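Local coordinates for protein (S)-imine reductase (Streptomyces sp. GF3546, PDB 4OQY) that reduces imines to amines with S selectivity, binding NADPH as the probable hydride donor in a Rossmann-type domain joined to a helical C-terminal domain, at residues E102-A107 with A112-G117; L181-T186 with P202-M207; A17-F22 with E40-R45. All blocks are in the same frame, centred on the assembly; numbering follows the deposited sequence.

Contact 1. Residues E102-A107 with A112-G117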
ATOM      1  N   GLU B 102     -22.552   4.550  19.797  1.00 24.78           N
ATOM      2  CA  GLU B 102     -23.961   4.888  19.874  1.00 25.16           C
ATOM      3  C   GLU B 102     -24.823   3.628  19.906  1.00 24.45           C
ATOM      4  O   GLU B 102     -25.788   3.532  20.654  1.00 24.15           O
ATOM      5  CB  GLU B 102     -24.317   5.795  18.691  1.00 25.97           C
ATOM      6  CG  GLU B 102     -25.795   6.065  18.430  1.00 26.72           C
ATOM      7  CD  GLU B 102     -25.990   6.961  17.215  1.00 27.28           C
ATOM      8  OE1 GLU B 102     -25.763   6.499  16.071  1.00 26.74           O
ATOM      9  OE2 GLU B 102     -26.372   8.144  17.404  1.00 28.55           O
ATOM     10  N   ALA B 103     -24.473   2.653  19.072  1.00 23.78           N
ATOM     11  CA  ALA B 103     -25.240   1.423  19.010  1.00 23.37           C
ATOM     12  C   ALA B 103     -25.193   0.643  20.311  1.00 23.39           C
ATOM     13  O   ALA B 103     -26.208   0.079  20.725  1.00 23.33           O
ATOM     14  CB  ALA B 103     -24.774   0.577  17.848  1.00 23.04           C
ATOM     15  N   ALA B 104     -24.029   0.609  20.954  1.00 23.72           N
ATOM     16  CA  ALA B 104     -23.886  -0.069  22.253  1.00 24.09           C
ATOM     17  C   ALA B 104     -24.815   0.528  23.322  1.00 24.76           C
ATOM     18  O   ALA B 104     -25.501  -0.205  24.058  1.00 24.91           O
ATOM     19  CB  ALA B 104     -22.443  -0.025  22.715  1.00 24.17           C
ATOM     20  N   LYS B 105     -24.837   1.859  23.382  1.00 25.26           N
ATOM     21  CA  LYS B 105     -25.747   2.582  24.262  1.00 26.10           C
ATOM     22  C   LYS B 105     -27.221   2.288  23.961  1.00 25.87           C
ATOM     23  O   LYS B 105     -28.031   2.083  24.862  1.00 26.35           O
ATOM     24  CB  LYS B 105     -25.550   4.091  24.078  1.00 27.02           C
ATOM     25  CG  LYS B 105     -24.259   4.709  24.586  1.00 27.98           C
ATOM     26  CD  LYS B 105     -24.225   6.171  24.177  1.00 28.90           C
ATOM     27  CE  LYS B 105     -23.269   7.033  24.973  1.00 30.05           C
ATOM     28  NZ  LYS B 105     -21.911   6.902  24.403  1.00 30.08           N
ATOM     29  N   TRP B 106     -27.585   2.365  22.698  1.00 25.33           N
ATOM     30  CA  TRP B 106     -28.948   2.096  22.285  1.00 25.34           C
ATOM     31  C   TRP B 106     -29.370   0.660  22.634  1.00 24.82           C
ATOM     32  O   TRP B 106     -30.487   0.427  23.130  1.00 24.65           O
ATOM     33  CB  TRP B 106     -29.049   2.374  20.793  1.00 25.37           C
ATOM     34  CG  TRP B 106     -30.357   2.156  20.203  1.00 25.68           C
ATOM     35  CD1 TRP B 106     -31.404   3.027  20.171  1.00 26.44           C
ATOM     36  CD2 TRP B 106     -30.777   0.988  19.540  1.00 25.70           C
ATOM     37  NE1 TRP B 106     -32.464   2.450  19.531  1.00 26.59           N
ATOM     38  CE2 TRP B 106     -32.099   1.196  19.127  1.00 25.84           C
ATOM     39  CE3 TRP B 106     -30.166  -0.235  19.265  1.00 25.23           C
ATOM     40  CZ2 TRP B 106     -32.825   0.231  18.437  1.00 25.89           C
ATOM     41  CZ3 TRP B 106     -30.893  -1.195  18.559  1.00 25.43           C
ATOM     42  CH2 TRP B 106     -32.207  -0.956  18.169  1.00 25.46           C
ATOM     43  N   ALA B 107     -28.494  -0.318  22.364  1.00 24.34           N
ATOM     44  CA  ALA B 107     -28.811  -1.697  22.693  1.00 23.85           C
ATOM     45  C   ALA B 107     -29.120  -1.826  24.174  1.00 24.27           C
ATOM     46  O   ALA B 107     -30.092  -2.486  24.550  1.00 24.10           O
ATOM     47  CB  ALA B 107     -27.665  -2.648  22.295  1.00 23.59           C
ATOM     48  N   ALA B 112     -30.191  -5.186  25.853  1.00 25.39           N
ATOM     49  CA  ALA B 112     -29.276  -6.076  25.128  1.00 25.27           C
ATOM     50  C   ALA B 112     -27.848  -5.586  25.327  1.00 25.40           C
ATOM     51  O   ALA B 112     -27.629  -4.403  25.607  1.00 25.95           O
ATOM     52  CB  ALA B 112     -29.614  -6.101  23.645  1.00 24.58           C
ATOM     53  N   LYS B 113     -26.908  -6.511  25.201  1.00 25.40           N
ATOM     54  CA  LYS B 113     -25.466  -6.250  25.207  1.00 25.52           C
ATOM     55  C   LYS B 113     -24.976  -6.200  23.776  1.00 24.62           C
ATOM     56  O   LYS B 113     -25.522  -6.881  22.914  1.00 24.42           O
ATOM     57  CB  LYS B 113     -24.734  -7.399  25.896  1.00 26.32           C
ATOM     58  CG  LYS B 113     -25.268  -7.764  27.268  1.00 27.26           C
ATOM     59  CD  LYS B 113     -24.952  -6.660  28.241  1.00 28.11           C
ATOM     60  CE  LYS B 113     -25.368  -7.037  29.640  1.00 29.12           C
ATOM     61  NZ  LYS B 113     -24.958  -5.920  30.529  1.00 29.97           N
ATOM     62  N   HIS B 114     -23.923  -5.442  23.525  1.00 24.15           N
ATOM     63  CA  HIS B 114     -23.441  -5.242  22.172  1.00 23.37           C
ATOM     64  C   HIS B 114     -21.969  -5.533  22.111  1.00 23.37           C
ATOM     65  O   HIS B 114     -21.199  -4.958  22.871  1.00 23.81           O
ATOM     66  CB  HIS B 114     -23.666  -3.817  21.793  1.00 23.03           C
ATOM     67  CG  HIS B 114     -23.262  -3.464  20.406  1.00 22.41           C
ATOM     68  ND1 HIS B 114     -22.003  -3.008  20.086  1.00 22.44           N
ATOM     69  CD2 HIS B 114     -23.987  -3.388  19.267  1.00 22.09           C
ATOM     70  CE1 HIS B 114     -21.959  -2.705  18.802  1.00 22.07           C
ATOM     71  NE2 HIS B 114     -23.153  -2.922  18.286  1.00 21.88           N
ATOM     72  N   LEU B 115     -21.600  -6.438  21.211  1.00 22.89           N
ATOM     73  CA  LEU B 115     -20.204  -6.714  20.856  1.00 22.79           C
ATOM     74  C   LEU B 115     -19.953  -6.214  19.454  1.00 22.08           C
ATOM     75  O   LEU B 115     -20.656  -6.582  18.505  1.00 21.70           O
ATOM     76  CB  LEU B 115     -19.874  -8.221  20.895  1.00 23.17           C
ATOM     77  CG  LEU B 115     -19.897  -8.939  22.251  1.00 23.79           C
ATOM     78  CD1 LEU B 115     -19.665 -10.432  22.069  1.00 24.04           C
ATOM     79  CD2 LEU B 115     -18.887  -8.366  23.239  1.00 24.20           C
ATOM     80  N   THR B 116     -18.932  -5.391  19.328  1.00 21.88           N
ATOM     81  CA  THR B 116     -18.505  -4.893  18.040  1.00 21.61           C
ATOM     82  C   THR B 116     -17.487  -5.871  17.447  1.00 21.70           C
ATOM     83  O   THR B 116     -16.467  -6.199  18.080  1.00 21.83           O
ATOM     84  CB  THR B 116     -17.860  -3.504  18.170  1.00 21.62           C
ATOM     85  OG1 THR B 116     -18.723  -2.636  18.920  1.00 21.63           O
ATOM     86  CG2 THR B 116     -17.620  -2.893  16.794  1.00 21.36           C
ATOM     87  N   GLY B 117     -17.766  -6.310  16.224  1.00 21.61           N
ATOM     88  CA  GLY B 117     -16.859  -7.182  15.477  1.00 21.84           C
ATOM     89  C   GLY B 117     -16.377  -6.507  14.210  1.00 21.75           C
ATOM     90  O   GLY B 117     -17.180  -5.974  13.453  1.00 21.67           O
TER
HETATM   91  O   HOH W   1     -25.046  -2.750  25.042  1.00 30.69           O

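Contact 2. Residues L181-T186 with P202-M207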
ATOM      1  N   LEU B 181      -5.740   2.059  -4.378  1.00 21.52           N
ATOM      2  CA  LEU B 181      -5.697   3.150  -5.337  1.00 21.13           C
ATOM      3  C   LEU B 181      -4.292   3.384  -5.876  1.00 20.86           C
ATOM      4  O   LEU B 181      -4.147   3.727  -7.023  1.00 20.95           O
ATOM      5  CB  LEU B 181      -6.296   4.459  -4.769  1.00 20.82           C
ATOM      6  CG  LEU B 181      -7.818   4.458  -4.575  1.00 20.80           C
ATOM      7  CD1 LEU B 181      -8.355   5.837  -4.175  1.00 20.70           C
ATOM      8  CD2 LEU B 181      -8.529   3.992  -5.835  1.00 21.22           C
ATOM      9  N   SER B 182      -3.260   3.213  -5.061  1.00 20.51           N
ATOM     10  CA  SER B 182      -1.897   3.458  -5.533  1.00 20.57           C
ATOM     11  C   SER B 182      -1.524   2.433  -6.614  1.00 21.04           C
ATOM     12  O   SER B 182      -0.800   2.728  -7.558  1.00 21.16           O
ATOM     13  CB  SER B 182      -0.905   3.426  -4.380  1.00 20.42           C
ATOM     14  OG  SER B 182      -0.623   2.117  -3.939  1.00 20.67           O
ATOM     15  N   TYR B 183      -2.083   1.246  -6.462  1.00 21.20           N
ATOM     16  CA  TYR B 183      -1.913   0.152  -7.414  1.00 21.86           C
ATOM     17  C   TYR B 183      -2.559   0.534  -8.737  1.00 22.20           C
ATOM     18  O   TYR B 183      -1.908   0.576  -9.771  1.00 22.54           O
ATOM     19  CB  TYR B 183      -2.562  -1.064  -6.799  1.00 21.92           C
ATOM     20  CG  TYR B 183      -2.617  -2.292  -7.624  1.00 22.56           C
ATOM     21  CD1 TYR B 183      -1.523  -3.116  -7.675  1.00 23.08           C
ATOM     22  CD2 TYR B 183      -3.779  -2.675  -8.299  1.00 22.85           C
ATOM     23  CE1 TYR B 183      -1.550  -4.292  -8.386  1.00 23.69           C
ATOM     24  CE2 TYR B 183      -3.812  -3.865  -9.030  1.00 23.59           C
ATOM     25  CZ  TYR B 183      -2.684  -4.652  -9.066  1.00 23.99           C
ATOM     26  OH  TYR B 183      -2.643  -5.843  -9.776  1.00 25.04           O
ATOM     27  N   TYR B 184      -3.818   0.943  -8.688  1.00 22.22           N
ATOM     28  CA  TYR B 184      -4.475   1.462  -9.892  1.00 22.68           C
ATOM     29  C   TYR B 184      -3.795   2.683 -10.535  1.00 22.52           C
ATOM     30  O   TYR B 184      -3.773   2.806 -11.761  1.00 22.78           O
ATOM     31  CB  TYR B 184      -5.946   1.785  -9.605  1.00 22.75           C
ATOM     32  CG  TYR B 184      -6.772   0.564  -9.273  1.00 23.21           C
ATOM     33  CD1 TYR B 184      -6.501  -0.684  -9.849  1.00 23.93           C
ATOM     34  CD2 TYR B 184      -7.838   0.662  -8.413  1.00 23.10           C
ATOM     35  CE1 TYR B 184      -7.259  -1.803  -9.524  1.00 24.32           C
ATOM     36  CE2 TYR B 184      -8.600  -0.434  -8.101  1.00 23.48           C
ATOM     37  CZ  TYR B 184      -8.303  -1.661  -8.654  1.00 24.05           C
ATOM     38  OH  TYR B 184      -9.109  -2.715  -8.333  1.00 24.68           O
ATOM     39  N   GLN B 185      -3.240   3.563  -9.702  1.00 21.95           N
ATOM     40  CA  GLN B 185      -2.551   4.764 -10.149  1.00 21.91           C
ATOM     41  C   GLN B 185      -1.365   4.370 -11.014  1.00 22.29           C
ATOM     42  O   GLN B 185      -1.110   4.969 -12.040  1.00 22.50           O
ATOM     43  CB  GLN B 185      -2.111   5.603  -8.922  1.00 21.36           C
ATOM     44  CG  GLN B 185      -1.432   6.929  -9.232  1.00 21.31           C
ATOM     45  CD  GLN B 185      -2.399   8.039  -9.636  1.00 21.34           C
ATOM     46  OE1 GLN B 185      -3.485   8.166  -9.090  1.00 21.14           O
ATOM     47  NE2 GLN B 185      -1.994   8.833 -10.609  1.00 21.57           N
ATOM     48  N   THR B 186      -0.656   3.334 -10.591  1.00 22.41           N
ATOM     49  CA  THR B 186       0.477   2.848 -11.309  1.00 22.85           C
ATOM     50  C   THR B 186       0.077   2.266 -12.671  1.00 23.48           C
ATOM     51  O   THR B 186       0.802   2.409 -13.662  1.00 23.85           O
ATOM     52  CB  THR B 186       1.138   1.756 -10.428  1.00 22.88           C
ATOM     53  OG1 THR B 186       1.963   2.382  -9.428  1.00 22.51           O
ATOM     54  CG2 THR B 186       1.915   0.826 -11.218  1.00 23.53           C
ATOM     55  N   PRO B 202       1.989  -7.844 -13.193  1.00 31.63           N
ATOM     56  CA  PRO B 202       2.858  -8.593 -12.281  1.00 31.55           C
ATOM     57  C   PRO B 202       3.833  -7.705 -11.503  1.00 30.66           C
ATOM     58  O   PRO B 202       4.061  -7.938 -10.323  1.00 29.93           O
ATOM     59  CB  PRO B 202       3.607  -9.565 -13.208  1.00 32.67           C
ATOM     60  CG  PRO B 202       3.461  -8.998 -14.578  1.00 33.01           C
ATOM     61  CD  PRO B 202       2.132  -8.312 -14.583  1.00 32.50           C
ATOM     62  N   TYR B 203       4.374  -6.674 -12.143  1.00 30.51           N
ATOM     63  CA  TYR B 203       5.255  -5.730 -11.437  1.00 29.91           C
ATOM     64  C   TYR B 203       4.532  -4.955 -10.335  1.00 29.18           C
ATOM     65  O   TYR B 203       5.015  -4.869  -9.187  1.00 28.81           O
ATOM     66  CB  TYR B 203       5.895  -4.756 -12.425  1.00 29.85           C
ATOM     67  CG  TYR B 203       6.904  -5.427 -13.315  1.00 30.53           C
ATOM     68  CD1 TYR B 203       8.200  -5.649 -12.870  1.00 30.65           C
ATOM     69  CD2 TYR B 203       6.561  -5.866 -14.587  1.00 31.24           C
ATOM     70  CE1 TYR B 203       9.135  -6.275 -13.670  1.00 31.54           C
ATOM     71  CE2 TYR B 203       7.491  -6.503 -15.400  1.00 31.99           C
ATOM     72  CZ  TYR B 203       8.777  -6.706 -14.929  1.00 32.15           C
ATOM     73  OH  TYR B 203       9.720  -7.307 -15.717  1.00 32.68           O
ATOM     74  N   ALA B 204       3.381  -4.384 -10.686  1.00 29.05           N
ATOM     75  CA  ALA B 204       2.581  -3.611  -9.710  1.00 28.51           C
ATOM     76  C   ALA B 204       2.216  -4.517  -8.517  1.00 28.65           C
ATOM     77  O   ALA B 204       2.209  -4.075  -7.362  1.00 27.52           O
ATOM     78  CB  ALA B 204       1.333  -3.033 -10.368  1.00 28.35           C
ATOM     79  N   THR B 205       1.977  -5.797  -8.809  1.00 29.55           N
ATOM     80  CA  THR B 205       1.608  -6.756  -7.789  1.00 29.96           C
ATOM     81  C   THR B 205       2.783  -6.949  -6.869  1.00 30.54           C
ATOM     82  O   THR B 205       2.626  -6.838  -5.661  1.00 30.19           O
ATOM     83  CB  THR B 205       1.171  -8.105  -8.405  1.00 30.66           C
ATOM     84  OG1 THR B 205      -0.004  -7.895  -9.187  1.00 30.74           O
ATOM     85  CG2 THR B 205       0.863  -9.128  -7.328  1.00 30.72           C
ATOM     86  N   MET B 206       3.955  -7.228  -7.429  1.00 32.16           N
ATOM     87  CA  MET B 206       5.155  -7.381  -6.616  1.00 33.43           C
ATOM     88  C   MET B 206       5.481  -6.106  -5.839  1.00 32.01           C
ATOM     89  O   MET B 206       6.034  -6.174  -4.738  1.00 31.98           O
ATOM     90  CB  MET B 206       6.365  -7.809  -7.464  1.00 36.26           C
ATOM     91  CG  MET B 206       7.749  -7.473  -6.906  1.00 38.69           C
ATOM     92  SD  MET B 206       8.529  -5.910  -7.447  1.00 42.71           S
ATOM     93  CE  MET B 206       9.069  -5.085  -5.939  1.00 42.07           C
ATOM     94  N   MET B 207       5.187  -4.952  -6.428  1.00 30.73           N
ATOM     95  CA  MET B 207       5.512  -3.697  -5.764  1.00 29.71           C
ATOM     96  C   MET B 207       4.753  -3.549  -4.459  1.00 29.45           C
ATOM     97  O   MET B 207       5.235  -2.861  -3.560  1.00 29.70           O
ATOM     98  CB  MET B 207       5.236  -2.512  -6.673  1.00 28.82           C
ATOM     99  CG  MET B 207       6.247  -2.347  -7.793  1.00 28.90           C
ATOM    100  SD  MET B 207       5.645  -1.253  -9.081  1.00 28.28           S
ATOM    101  CE  MET B 207       6.853  -1.432 -10.381  1.00 29.07           C
TER

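Contact 3. Residues A17-F22 with E40-R45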
ATOM      1  N   ALA B  17     -21.524 -17.341   4.423  1.00 27.11           N
ATOM      2  CA  ALA B  17     -20.289 -17.993   4.861  1.00 26.76           C
ATOM      3  C   ALA B  17     -20.316 -18.328   6.349  1.00 26.18           C
ATOM      4  O   ALA B  17     -19.862 -19.392   6.785  1.00 26.19           O
ATOM      5  CB  ALA B  17     -19.092 -17.096   4.542  1.00 26.66           C
ATOM      6  N   MET B  18     -20.842 -17.399   7.140  1.00 25.30           N
ATOM      7  CA  MET B  18     -20.894 -17.599   8.582  1.00 24.99           C
ATOM      8  C   MET B  18     -21.839 -18.738   8.947  1.00 24.99           C
ATOM      9  O   MET B  18     -21.517 -19.590   9.782  1.00 25.08           O
ATOM     10  CB  MET B  18     -21.325 -16.296   9.289  1.00 24.49           C
ATOM     11  CG  MET B  18     -20.267 -15.219   9.217  1.00 24.38           C
ATOM     12  SD  MET B  18     -20.821 -13.629   9.893  1.00 24.28           S
ATOM     13  CE  MET B  18     -19.359 -12.690   9.535  1.00 24.29           C
ATOM     14  N   VAL B  19     -23.016 -18.736   8.327  1.00 24.88           N
ATOM     15  CA  VAL B  19     -23.998 -19.785   8.596  1.00 24.99           C
ATOM     16  C   VAL B  19     -23.381 -21.140   8.210  1.00 25.68           C
ATOM     17  O   VAL B  19     -23.415 -22.066   9.007  1.00 25.43           O
ATOM     18  CB  VAL B  19     -25.350 -19.537   7.876  1.00 24.85           C
ATOM     19  CG1 VAL B  19     -26.271 -20.731   8.065  1.00 25.22           C
ATOM     20  CG2 VAL B  19     -26.031 -18.267   8.399  1.00 24.24           C
ATOM     21  N   ASN B  20     -22.799 -21.224   7.013  1.00 26.32           N
ATOM     22  CA  ASN B  20     -22.215 -22.495   6.521  1.00 27.63           C
ATOM     23  C   ASN B  20     -21.153 -22.996   7.460  1.00 27.65           C
ATOM     24  O   ASN B  20     -21.092 -24.175   7.771  1.00 28.59           O
ATOM     25  CB  ASN B  20     -21.618 -22.331   5.121  1.00 28.37           C
ATOM     26  CG  ASN B  20     -22.677 -22.348   4.024  1.00 29.06           C
ATOM     27  OD1 ASN B  20     -22.726 -21.454   3.177  1.00 29.25           O
ATOM     28  ND2 ASN B  20     -23.511 -23.381   4.021  1.00 29.64           N
ATOM     29  N   THR B  21     -20.332 -22.071   7.931  1.00 27.19           N
ATOM     30  CA  THR B  21     -19.277 -22.400   8.864  1.00 27.30           C
ATOM     31  C   THR B  21     -19.824 -22.884  10.218  1.00 27.06           C
ATOM     32  O   THR B  21     -19.310 -23.869  10.796  1.00 27.14           O
ATOM     33  CB  THR B  21     -18.328 -21.214   9.038  1.00 26.99           C
ATOM     34  OG1 THR B  21     -17.670 -20.977   7.788  1.00 27.39           O
ATOM     35  CG2 THR B  21     -17.297 -21.511  10.104  1.00 27.28           C
ATOM     36  N   PHE B  22     -20.855 -22.208  10.722  1.00 26.05           N
ATOM     37  CA  PHE B  22     -21.514 -22.651  11.959  1.00 26.03           C
ATOM     38  C   PHE B  22     -22.100 -24.065  11.813  1.00 26.90           C
ATOM     39  O   PHE B  22     -21.940 -24.927  12.698  1.00 27.66           O
ATOM     40  CB  PHE B  22     -22.630 -21.658  12.378  1.00 24.98           C
ATOM     41  CG  PHE B  22     -22.156 -20.448  13.161  1.00 24.30           C
ATOM     42  CD1 PHE B  22     -21.283 -20.582  14.221  1.00 24.35           C
ATOM     43  CD2 PHE B  22     -22.686 -19.185  12.894  1.00 23.54           C
ATOM     44  CE1 PHE B  22     -20.872 -19.490  14.946  1.00 23.93           C
ATOM     45  CE2 PHE B  22     -22.290 -18.078  13.631  1.00 23.01           C
ATOM     46  CZ  PHE B  22     -21.390 -18.230  14.661  1.00 23.27           C
ATOM     47  N   GLU B  40     -32.446 -20.617   1.160  1.00 29.39           N
ATOM     48  CA  GLU B  40     -32.878 -21.959   0.709  1.00 30.33           C
ATOM     49  C   GLU B  40     -31.843 -23.057   0.936  1.00 30.03           C
ATOM     50  O   GLU B  40     -32.162 -24.120   1.456  1.00 30.61           O
ATOM     51  CB  GLU B  40     -33.178 -21.941  -0.775  1.00 31.49           C
ATOM     52  CG  GLU B  40     -34.629 -21.722  -1.141  1.00 32.24           C
ATOM     53  CD  GLU B  40     -34.804 -21.732  -2.648  1.00 33.37           C
ATOM     54  OE1 GLU B  40     -34.516 -22.776  -3.273  1.00 34.39           O
ATOM     55  OE2 GLU B  40     -35.216 -20.685  -3.207  1.00 34.15           O
ATOM     56  N   ALA B  41     -30.627 -22.817   0.463  1.00 29.50           N
ATOM     57  CA  ALA B  41     -29.564 -23.830   0.508  1.00 29.48           C
ATOM     58  C   ALA B  41     -29.131 -24.052   1.948  1.00 28.55           C
ATOM     59  O   ALA B  41     -28.800 -25.183   2.363  1.00 28.61           O
ATOM     60  CB  ALA B  41     -28.376 -23.408  -0.340  1.00 29.66           C
ATOM     61  N   LEU B  42     -29.157 -22.960   2.703  1.00 27.13           N
ATOM     62  CA  LEU B  42     -28.747 -22.973   4.077  1.00 26.39           C
ATOM     63  C   LEU B  42     -29.731 -23.812   4.860  1.00 26.32           C
ATOM     64  O   LEU B  42     -29.328 -24.616   5.686  1.00 26.33           O
ATOM     65  CB  LEU B  42     -28.678 -21.537   4.657  1.00 25.59           C
ATOM     66  CG  LEU B  42     -27.628 -20.606   4.045  1.00 25.41           C
ATOM     67  CD1 LEU B  42     -27.672 -19.235   4.699  1.00 24.69           C
ATOM     68  CD2 LEU B  42     -26.229 -21.180   4.189  1.00 25.61           C
ATOM     69  N   VAL B  43     -31.028 -23.624   4.597  1.00 26.15           N
ATOM     70  CA  VAL B  43     -32.080 -24.427   5.246  1.00 26.27           C
ATOM     71  C   VAL B  43     -31.917 -25.910   4.880  1.00 27.19           C
ATOM     72  O   VAL B  43     -31.936 -26.789   5.743  1.00 27.14           O
ATOM     73  CB  VAL B  43     -33.491 -23.918   4.882  1.00 26.08           C
ATOM     74  CG1 VAL B  43     -34.579 -24.873   5.376  1.00 26.35           C
ATOM     75  CG2 VAL B  43     -33.712 -22.520   5.478  1.00 25.34           C
ATOM     76  N   ALA B  44     -31.717 -26.172   3.601  1.00 28.03           N
ATOM     77  CA  ALA B  44     -31.446 -27.552   3.153  1.00 29.24           C
ATOM     78  C   ALA B  44     -30.237 -28.184   3.845  1.00 29.80           C
ATOM     79  O   ALA B  44     -30.154 -29.415   3.936  1.00 30.72           O
ATOM     80  CB  ALA B  44     -31.260 -27.587   1.650  1.00 29.82           C
ATOM     81  N   ARG B  45     -29.284 -27.372   4.291  1.00 29.73           N
ATOM     82  CA  ARG B  45     -28.144 -27.903   5.021  1.00 30.26           C
ATOM     83  C   ARG B  45     -28.431 -28.038   6.512  1.00 29.66           C
ATOM     84  O   ARG B  45     -27.567 -28.499   7.231  1.00 29.66           O
ATOM     85  CB  ARG B  45     -26.922 -27.008   4.873  1.00 30.48           C
ATOM     86  CG  ARG B  45     -26.154 -27.095   3.580  1.00 31.66           C
ATOM     87  CD  ARG B  45     -24.737 -26.577   3.813  1.00 32.03           C
ATOM     88  NE  ARG B  45     -24.058 -27.376   4.850  1.00 32.89           N
ATOM     89  CZ  ARG B  45     -22.985 -26.994   5.551  1.00 33.12           C
ATOM     90  NH1 ARG B  45     -22.423 -25.814   5.353  1.00 32.91           N
ATOM     91  NH2 ARG B  45     -22.480 -27.802   6.474  1.00 33.63           N
TER

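Contact 1. Residues E102-A107 with A112-G117
A112 meets A107 at the mouth of the loop that joins helix 97-109 to strand 113-119. Its backbone N donates to A107 O at 3.0 Å with an N-H...O angle of 164°. The two methyls back this bond, with A112 CB 4.2 Å from A107 CB. A112 also shares a water with the helix: the water donates to A104 O at 2.8 Å and to A112 O at 3.1 Å, so a buried seam between helix and strand is bridged by solvent. The backbone of K113 pairs with K87 and I89. This is the helix-to-second-strand step of a beta-alpha-beta unit of the Rossmann fold: strand 88-91, helix 97-109, strand 113-119, the two strands lying next to each other in the sheet. The local axes of 102-107 and 113-117 run nearly antiparallel, at 160°. H114 supplies the central side chain. CG lies anti to the backbone N (chi1 -178°), which lays the imidazole along the helix backbone, one face over A104 N. Its CB rests 3.8 Å from A104 CA, and NE2 reaches to 3.9 Å from A103 CB; Y70 of helix 70-77 packs on it as well. With an alanine here the imidazole is gone, which would probably open a gap beside the A103 methyl and leave Y70 without the ring it packs against. The side chains of K113 and L115 start away from the helix and pack on V141 of helix 139-149.

Contact 2. Residues L181-T186 with P202-M207
The ring of Y183 meets A204 and T205 mainly along its edge. A204 O lies at that edge in the ring plane, 3.9 Å from Y183 CD1, and T205 N sits near the same plane; CE1 of Y184, from the ring's own helix, is a further neighbour at the edge. The methyl of A204 comes in obliquely, with its CB 3.7 Å from Y183 CE1. The ring is put there by chi1 of 175°, which sets CG anti to the backbone N and carries the phenol alongside T205, both side chains pointing the same way. At the end of the ring Y183 OH donates to T205 OG1 over 3.4 Å, a weak bond. The stronger tie of that threonine hydroxyl is within its own helix, to the carbonyl of L201, so the tyrosine approaches a group whose rotation is probably set by that bond. One turn further along the first helix, T186 CG2 touches A204 CB at 4.0 Å, and A204 is wedged between tyrosine and threonine. The small residue suits the spot where the backbones come nearest, Y183 CA lying 6.3 Å from A204 CA. Y183 also packs on L201 and T186 on L200, extending the same interface. On the second helix, Y203 hydrogen-bonds through its OH to D156 of the second subunit. With local axes 10.0 Å apart at 149°, the pair forms an antiparallel helical hairpin: helix 197-207 folds back along the end of the long helix 163-192 within the helical C-terminal domain, which in this family takes part in the dimer.

Contact 3. Residues A17-F22 with E40-R45
The carbonyl oxygen of N20 receives R45 NH1 at 3.2 Å, a bent hydrogen bond with an N-H...O angle of 139°. The guanidinium comes in from the side of the carbonyl, tilted from its plane, and so binds one helix through its backbone. The same group has its strongest partner nearby: NH2 forms a salt bridge with D24, the last residue of helix 13-24. Two anchors on one helix thus hold the arginine, whose chain bends at chi3 (59°), which brings the charge to N20 O and D24 of helix 13-24. The N20 amide lies beside it, its plane only 9° from that of the guanidinium and its CG at the guanidinium edge; N20 CB is 3.6 Å from R45 NH1. Beside these polar groups the contact turns apolar. L42 thrusts its two methyls at the helix, CD2 reaching N20 CG at 3.7 Å and V19 CG1 at 3.9 Å. L42 CD1 packs on V19 CB, also at 3.9 Å, as the two side chains cross obliquely. V19 in turn faces the sheet, touching V8, V29 and V31, so the leucine extends the hydrophobic core outward to helix 40-44. L42 also rests on Q16, and its side chain lies about 4 Å from that of L11, one of the residues that bind NADPH. The setting is the first beta-alpha-beta unit of a Rossmann fold: strand 6-9, a glycine-rich turn consistent with GxGxxG, helix 13-24 and strand 29-32, with helix 40-44 following and packing on helix 13-24.

How the contacts relate
From the N terminus, contact 3 comes first: it links helix 13-24 to helix 40-44 and closes a loop that contains strand 29-32. Contact 1 follows, closing the short loop between helix 97-109 and strand 113-119. Contact 2 comes last, folding helix 197-207 back on the end of helix 163-192. The three loops run in series, so none nests within or crosses another. Contacts 3 and 1 belong to the same Rossmann domain, with nearest atoms about 8 Å apart; contact 2 lies in the C-terminal domain, its centre about 39 Å from that of contact 1. Helix 163-192 spans the distance between the domains.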